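Local coordinates for protein beta-galactosidase (Trichoderma reesei, PDB 3OG2) that probably catalyses the hydrolysis of terminal non-reducing beta-D-galactose residues in beta-D-galactosides, as a member of glycoside hydrolase family 35, at residues N674-R686 with V817-G829. Numbering follows the deposited sequence.
Sequences NYDDSRWPLANLR and VSISWKLTGNLGG
Trp821 begins the contact by accepting a backbone bond at its O from Ala683 N (2.9 Å), while its CB lies 3.7 Å from Ala683 CB. Its own N donates to a water that bonds in turn to Ala683 O, extending the pairing by one bridged link.

Lys822 faces Leu682 in a single antiparallel bridge, a non-hydrogen-bonded pair with the two CA atoms 4.3 Å apart. Beyond CG its side chain is fully extended (chi2 to chi4 all near 180°), running alongside Leu682, whose CD2 rests 3.8 Å from Lys822 CE, and past Trp680 CB. Lys822 NZ thereby reaches the type I turn Asp677-Trp680: it forms a salt bridge with Asp677 OD1 at 2.9 Å, approaching from above the carboxylate plane, and donates to Asp677 O and to a water. Trp680 N meets that same carbonyl O from the opposite face. An alanine here removes the ammonium and the chain beside Leu682 CD2, and would probably leave Asp677 O and OD1 without this donor and the turn less firmly tied to the strand.

Leu823 N closes the bridge on Pro681 O at 3.0 Å (N-H...O angle 158°). Its CD2 sits near both Pro681 CB and Ala683 CB.

Thr824 ends the walk with a CH-pi contact, CG2 lying 3.9 Å from the centroid of the Trp680 six-membered ring and 20° off its normal. Asp677 CB lies against the opposite face, offset toward the rim.

Strand 820-824 is the outermost strand of an antiparallel sheet, paired along its other edge with strand 713-720; the loop thus docks on the edge beyond. Asp677 OD2 is also salt-bridged to Arg716 and Arg718 of that strand, so the carboxylate gathers three cations, which would be expected to favour its ionised form.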
loop_
_atom_site.group_PDB
_atom_site.type_symbol
_atom_site.label_atom_id
_atom_site.label_comp_id
_atom_site.label_asym_id
_atom_site.label_seq_id
_atom_site.Cartn_x
_atom_site.Cartn_y
_atom_site.Cartn_z
ATOM N N ASN A 674 -44.669 -12.343 8.605
ATOM C CA ASN A 674 -45.149 -12.635 7.243
ATOM C C ASN A 674 -44.021 -13.059 6.351
ATOM O O ASN A 674 -44.217 -13.296 5.153
ATOM C CB ASN A 674 -45.856 -11.349 6.751
ATOM C CG ASN A 674 -44.896 -10.165 6.664
ATOM O OD1 ASN A 674 -43.673 -10.209 6.848
ATOM N ND2 ASN A 674 -45.462 -8.990 6.315
ATOM N N TYR A 675 -42.791 -13.188 6.809
ATOM C CA TYR A 675 -41.677 -13.337 5.884
ATOM C C TYR A 675 -41.720 -14.693 5.182
ATOM O O TYR A 675 -41.877 -15.709 5.850
ATOM C CB TYR A 675 -40.340 -13.211 6.637
ATOM C CG TYR A 675 -39.188 -13.145 5.691
ATOM C CD1 TYR A 675 -38.957 -12.000 4.934
ATOM C CD2 TYR A 675 -38.319 -14.217 5.555
ATOM C CE1 TYR A 675 -37.909 -11.887 4.043
ATOM C CE2 TYR A 675 -37.268 -14.122 4.667
ATOM C CZ TYR A 675 -37.060 -12.980 3.932
ATOM O OH TYR A 675 -35.993 -12.944 3.070
ATOM N N ASP A 676 -41.532 -14.699 3.876
ATOM C CA ASP A 676 -41.433 -15.929 3.094
ATOM C C ASP A 676 -39.965 -16.198 2.767
ATOM O O ASP A 676 -39.327 -15.316 2.169
ATOM C CB ASP A 676 -42.229 -15.767 1.806
ATOM C CG ASP A 676 -42.171 -16.958 0.886
ATOM O OD1 ASP A 676 -41.150 -17.268 0.259
ATOM O OD2 ASP A 676 -43.197 -17.621 0.664
ATOM N N ASP A 677 -39.439 -17.381 3.121
ATOM C CA ASP A 677 -38.053 -17.697 2.779
ATOM C C ASP A 677 -38.005 -18.864 1.788
ATOM O O ASP A 677 -36.977 -19.557 1.712
ATOM C CB ASP A 677 -37.252 -17.980 4.043
ATOM C CG ASP A 677 -37.655 -19.216 4.812
ATOM O OD1 ASP A 677 -38.457 -20.005 4.275
ATOM O OD2 ASP A 677 -37.146 -19.470 5.933
ATOM N N SER A 678 -39.067 -19.115 1.029
ATOM C CA SER A 678 -39.128 -20.209 0.077
ATOM C C SER A 678 -38.027 -20.077 -0.964
ATOM O O SER A 678 -37.650 -21.126 -1.542
ATOM C CB SER A 678 -40.505 -20.281 -0.612
ATOM O OG SER A 678 -40.724 -19.096 -1.383
ATOM N N ARG A 679 -37.496 -18.914 -1.233
ATOM C CA ARG A 679 -36.430 -18.788 -2.248
ATOM C C ARG A 679 -35.046 -19.026 -1.706
ATOM O O ARG A 679 -34.067 -19.102 -2.451
ATOM C CB ARG A 679 -36.468 -17.372 -2.854
ATOM C CG ARG A 679 -37.776 -17.127 -3.621
ATOM C CD ARG A 679 -37.925 -15.651 -3.887
ATOM N NE ARG A 679 -39.139 -15.287 -4.626
ATOM C CZ ARG A 679 -40.304 -14.994 -4.066
ATOM N NH1 ARG A 679 -40.460 -15.065 -2.747
ATOM N NH2 ARG A 679 -41.303 -14.629 -4.848
ATOM N N TRP A 680 -34.932 -19.125 -0.375
ATOM C CA TRP A 680 -33.600 -19.234 0.218
ATOM C C TRP A 680 -32.985 -20.614 -0.070
ATOM O O TRP A 680 -33.667 -21.643 -0.029
ATOM C CB TRP A 680 -33.662 -19.093 1.746
ATOM C CG TRP A 680 -33.879 -17.681 2.232
ATOM C CD1 TRP A 680 -34.752 -16.729 1.746
ATOM C CD2 TRP A 680 -33.171 -17.082 3.319
ATOM N NE1 TRP A 680 -34.605 -15.570 2.500
ATOM C CE2 TRP A 680 -33.647 -15.762 3.462
ATOM C CE3 TRP A 680 -32.177 -17.552 4.187
ATOM C CZ2 TRP A 680 -33.156 -14.889 4.442
ATOM C CZ3 TRP A 680 -31.692 -16.693 5.151
ATOM C CH2 TRP A 680 -32.181 -15.381 5.276
ATOM N N PRO A 681 -31.682 -20.641 -0.269
ATOM C CA PRO A 681 -30.959 -21.921 -0.341
ATOM C C PRO A 681 -31.140 -22.770 0.896
ATOM O O PRO A 681 -31.110 -22.283 2.047
ATOM C CB PRO A 681 -29.474 -21.489 -0.441
ATOM C CG PRO A 681 -29.595 -20.161 -1.160
ATOM C CD PRO A 681 -30.766 -19.495 -0.469
ATOM N N LEU A 682 -31.340 -24.077 0.691
ATOM C CA LEU A 682 -31.423 -24.996 1.803
ATOM C C LEU A 682 -30.035 -25.338 2.283
ATOM O O LEU A 682 -29.116 -25.605 1.487
ATOM C CB LEU A 682 -32.091 -26.306 1.354
ATOM C CG LEU A 682 -33.500 -26.152 0.771
ATOM C CD1 LEU A 682 -34.050 -27.561 0.483
ATOM C CD2 LEU A 682 -34.371 -25.332 1.723
ATOM N N ALA A 683 -29.823 -25.354 3.586
ATOM C CA ALA A 683 -28.530 -25.784 4.154
ATOM C C ALA A 683 -28.685 -27.267 4.440
ATOM O O ALA A 683 -28.935 -27.604 5.603
ATOM C CB ALA A 683 -28.179 -25.022 5.435
ATOM N N ASN A 684 -28.612 -28.076 3.388
ATOM C CA ASN A 684 -28.966 -29.471 3.557
ATOM C C ASN A 684 -27.818 -30.388 3.159
ATOM O O ASN A 684 -28.027 -31.610 2.974
ATOM C CB ASN A 684 -30.224 -29.814 2.750
ATOM C CG ASN A 684 -30.045 -29.559 1.260
ATOM O OD1 ASN A 684 -28.973 -29.132 0.794
ATOM N ND2 ASN A 684 -31.105 -29.839 0.525
ATOM N N LEU A 685 -26.605 -29.897 3.034
ATOM C CA LEU A 685 -25.472 -30.730 2.717
ATOM C C LEU A 685 -25.032 -31.520 3.926
ATOM O O LEU A 685 -24.636 -30.905 4.936
ATOM C CB LEU A 685 -24.274 -29.876 2.215
ATOM C CG LEU A 685 -24.642 -29.110 0.910
ATOM C CD1 LEU A 685 -23.525 -28.152 0.514
ATOM C CD2 LEU A 685 -25.045 -30.096 -0.203
ATOM N N ARG A 686 -25.093 -32.833 3.830
ATOM C CA ARG A 686 -24.793 -33.634 5.025
ATOM C C ARG A 686 -23.296 -33.910 5.206
ATOM O O ARG A 686 -22.881 -34.405 6.256
ATOM C CB ARG A 686 -25.585 -34.961 4.993
ATOM C CG ARG A 686 -27.107 -34.693 4.875
ATOM C CD ARG A 686 -27.833 -35.997 5.290
ATOM N NE ARG A 686 -27.234 -36.242 6.595
ATOM C CZ ARG A 686 -27.384 -35.519 7.717
ATOM N NH1 ARG A 686 -28.162 -34.427 7.767
ATOM N NH2 ARG A 686 -26.722 -35.928 8.794
ATOM N N VAL A 817 -33.561 -31.502 20.131
ATOM C CA VAL A 817 -34.600 -31.000 19.252
ATOM C C VAL A 817 -33.926 -30.675 17.932
ATOM O O VAL A 817 -32.936 -29.935 17.940
ATOM C CB VAL A 817 -35.363 -29.798 19.895
ATOM C CG1 VAL A 817 -36.412 -29.310 18.903
ATOM C CG2 VAL A 817 -36.023 -30.217 21.191
ATOM N N SER A 818 -34.422 -31.276 16.850
ATOM C CA SER A 818 -33.820 -31.093 15.536
ATOM C C SER A 818 -34.142 -29.719 14.970
ATOM O O SER A 818 -35.220 -29.177 15.162
ATOM C CB SER A 818 -34.417 -32.161 14.589
ATOM O OG SER A 818 -33.766 -33.376 14.933
ATOM N N ILE A 819 -33.211 -29.159 14.229
ATOM C CA ILE A 819 -33.383 -27.891 13.513
ATOM C C ILE A 819 -33.063 -28.158 12.053
ATOM O O ILE A 819 -32.035 -28.797 11.760
ATOM C CB ILE A 819 -32.460 -26.791 14.040
ATOM C CG1 ILE A 819 -32.651 -26.603 15.573
ATOM C CG2 ILE A 819 -32.687 -25.524 13.247
ATOM C CD1 ILE A 819 -31.697 -25.554 16.140
ATOM N N SER A 820 -33.938 -27.686 11.172
ATOM C CA SER A 820 -33.676 -27.707 9.719
ATOM C C SER A 820 -33.368 -26.290 9.284
ATOM O O SER A 820 -33.983 -25.338 9.786
ATOM C CB SER A 820 -34.839 -28.302 8.918
ATOM O OG SER A 820 -35.936 -27.434 8.932
ATOM N N TRP A 821 -32.414 -26.160 8.331
ATOM C CA TRP A 821 -31.807 -24.864 8.091
ATOM C C TRP A 821 -31.889 -24.383 6.661
ATOM O O TRP A 821 -31.811 -25.176 5.708
ATOM C CB TRP A 821 -30.327 -24.969 8.435
ATOM C CG TRP A 821 -30.022 -25.231 9.878
ATOM C CD1 TRP A 821 -29.816 -26.480 10.445
ATOM C CD2 TRP A 821 -29.875 -24.259 10.916
ATOM N NE1 TRP A 821 -29.547 -26.324 11.789
ATOM C CE2 TRP A 821 -29.574 -24.990 12.112
ATOM C CE3 TRP A 821 -29.968 -22.847 10.952
ATOM C CZ2 TRP A 821 -29.361 -24.358 13.332
ATOM C CZ3 TRP A 821 -29.750 -22.199 12.200
ATOM C CH2 TRP A 821 -29.457 -22.982 13.354
ATOM N N LYS A 822 -31.927 -23.071 6.501
ATOM C CA LYS A 822 -31.704 -22.381 5.235
ATOM C C LYS A 822 -30.630 -21.312 5.516
ATOM O O LYS A 822 -30.381 -20.940 6.689
ATOM C CB LYS A 822 -32.965 -21.677 4.737
ATOM C CG LYS A 822 -34.114 -22.670 4.588
ATOM C CD LYS A 822 -35.261 -22.013 3.838
ATOM C CE LYS A 822 -36.472 -22.962 3.777
ATOM N NZ LYS A 822 -37.513 -22.379 2.869
ATOM N N LEU A 823 -29.958 -20.859 4.441
ATOM C CA LEU A 823 -28.916 -19.832 4.659
ATOM C C LEU A 823 -28.826 -18.945 3.447
ATOM O O LEU A 823 -29.246 -19.306 2.346
ATOM C CB LEU A 823 -27.554 -20.449 4.997
ATOM C CG LEU A 823 -26.662 -20.844 3.786
ATOM C CD1 LEU A 823 -25.257 -21.149 4.291
ATOM C CD2 LEU A 823 -27.224 -22.007 2.960
ATOM N N THR A 824 -28.225 -17.768 3.653
ATOM C CA THR A 824 -27.807 -16.960 2.518
ATOM C C THR A 824 -26.580 -16.113 2.887
ATOM O O THR A 824 -26.433 -15.663 4.017
ATOM C CB THR A 824 -28.920 -16.025 2.026
ATOM O OG1 THR A 824 -28.529 -15.486 0.755
ATOM C CG2 THR A 824 -29.209 -14.874 3.009
ATOM N N GLY A 825 -25.784 -15.885 1.839
ATOM C CA GLY A 825 -24.854 -14.773 1.791
ATOM C C GLY A 825 -25.299 -13.867 0.615
ATOM O O GLY A 825 -26.501 -13.682 0.391
ATOM N N ASN A 826 -24.325 -13.313 -0.116
ATOM C CA ASN A 826 -24.666 -12.412 -1.225
ATOM C C ASN A 826 -25.570 -13.164 -2.207
ATOM O O ASN A 826 -25.377 -14.376 -2.457
ATOM C CB ASN A 826 -23.385 -11.965 -1.936
ATOM C CG ASN A 826 -22.678 -13.081 -2.707
ATOM O OD1 ASN A 826 -22.024 -13.948 -2.077
ATOM N ND2 ASN A 826 -22.802 -13.085 -4.028
ATOM N N LEU A 827 -26.523 -12.444 -2.759
ATOM C CA LEU A 827 -27.475 -13.085 -3.656
ATOM C C LEU A 827 -26.745 -13.762 -4.816
ATOM O O LEU A 827 -25.977 -13.107 -5.535
ATOM C CB LEU A 827 -28.450 -12.038 -4.199
ATOM C CG LEU A 827 -29.562 -12.622 -5.101
ATOM C CD1 LEU A 827 -30.494 -13.483 -4.288
ATOM C CD2 LEU A 827 -30.354 -11.459 -5.741
ATOM N N GLY A 828 -27.055 -15.055 -5.033
ATOM C CA GLY A 828 -26.438 -15.755 -6.148
ATOM C C GLY A 828 -25.177 -16.496 -5.766
ATOM O O GLY A 828 -24.715 -17.347 -6.520
ATOM N N GLY A 829 -24.563 -16.128 -4.609
ATOM C CA GLY A 829 -23.293 -16.747 -4.236
ATOM C C GLY A 829 -22.231 -16.532 -5.300
ATOM O O GLY A 829 -21.906 -15.366 -5.633
HETATM O O HOH W 1 -36.223 -22.612 0.329
HETATM O O HOH W 2 -31.011 -28.495 7.351
#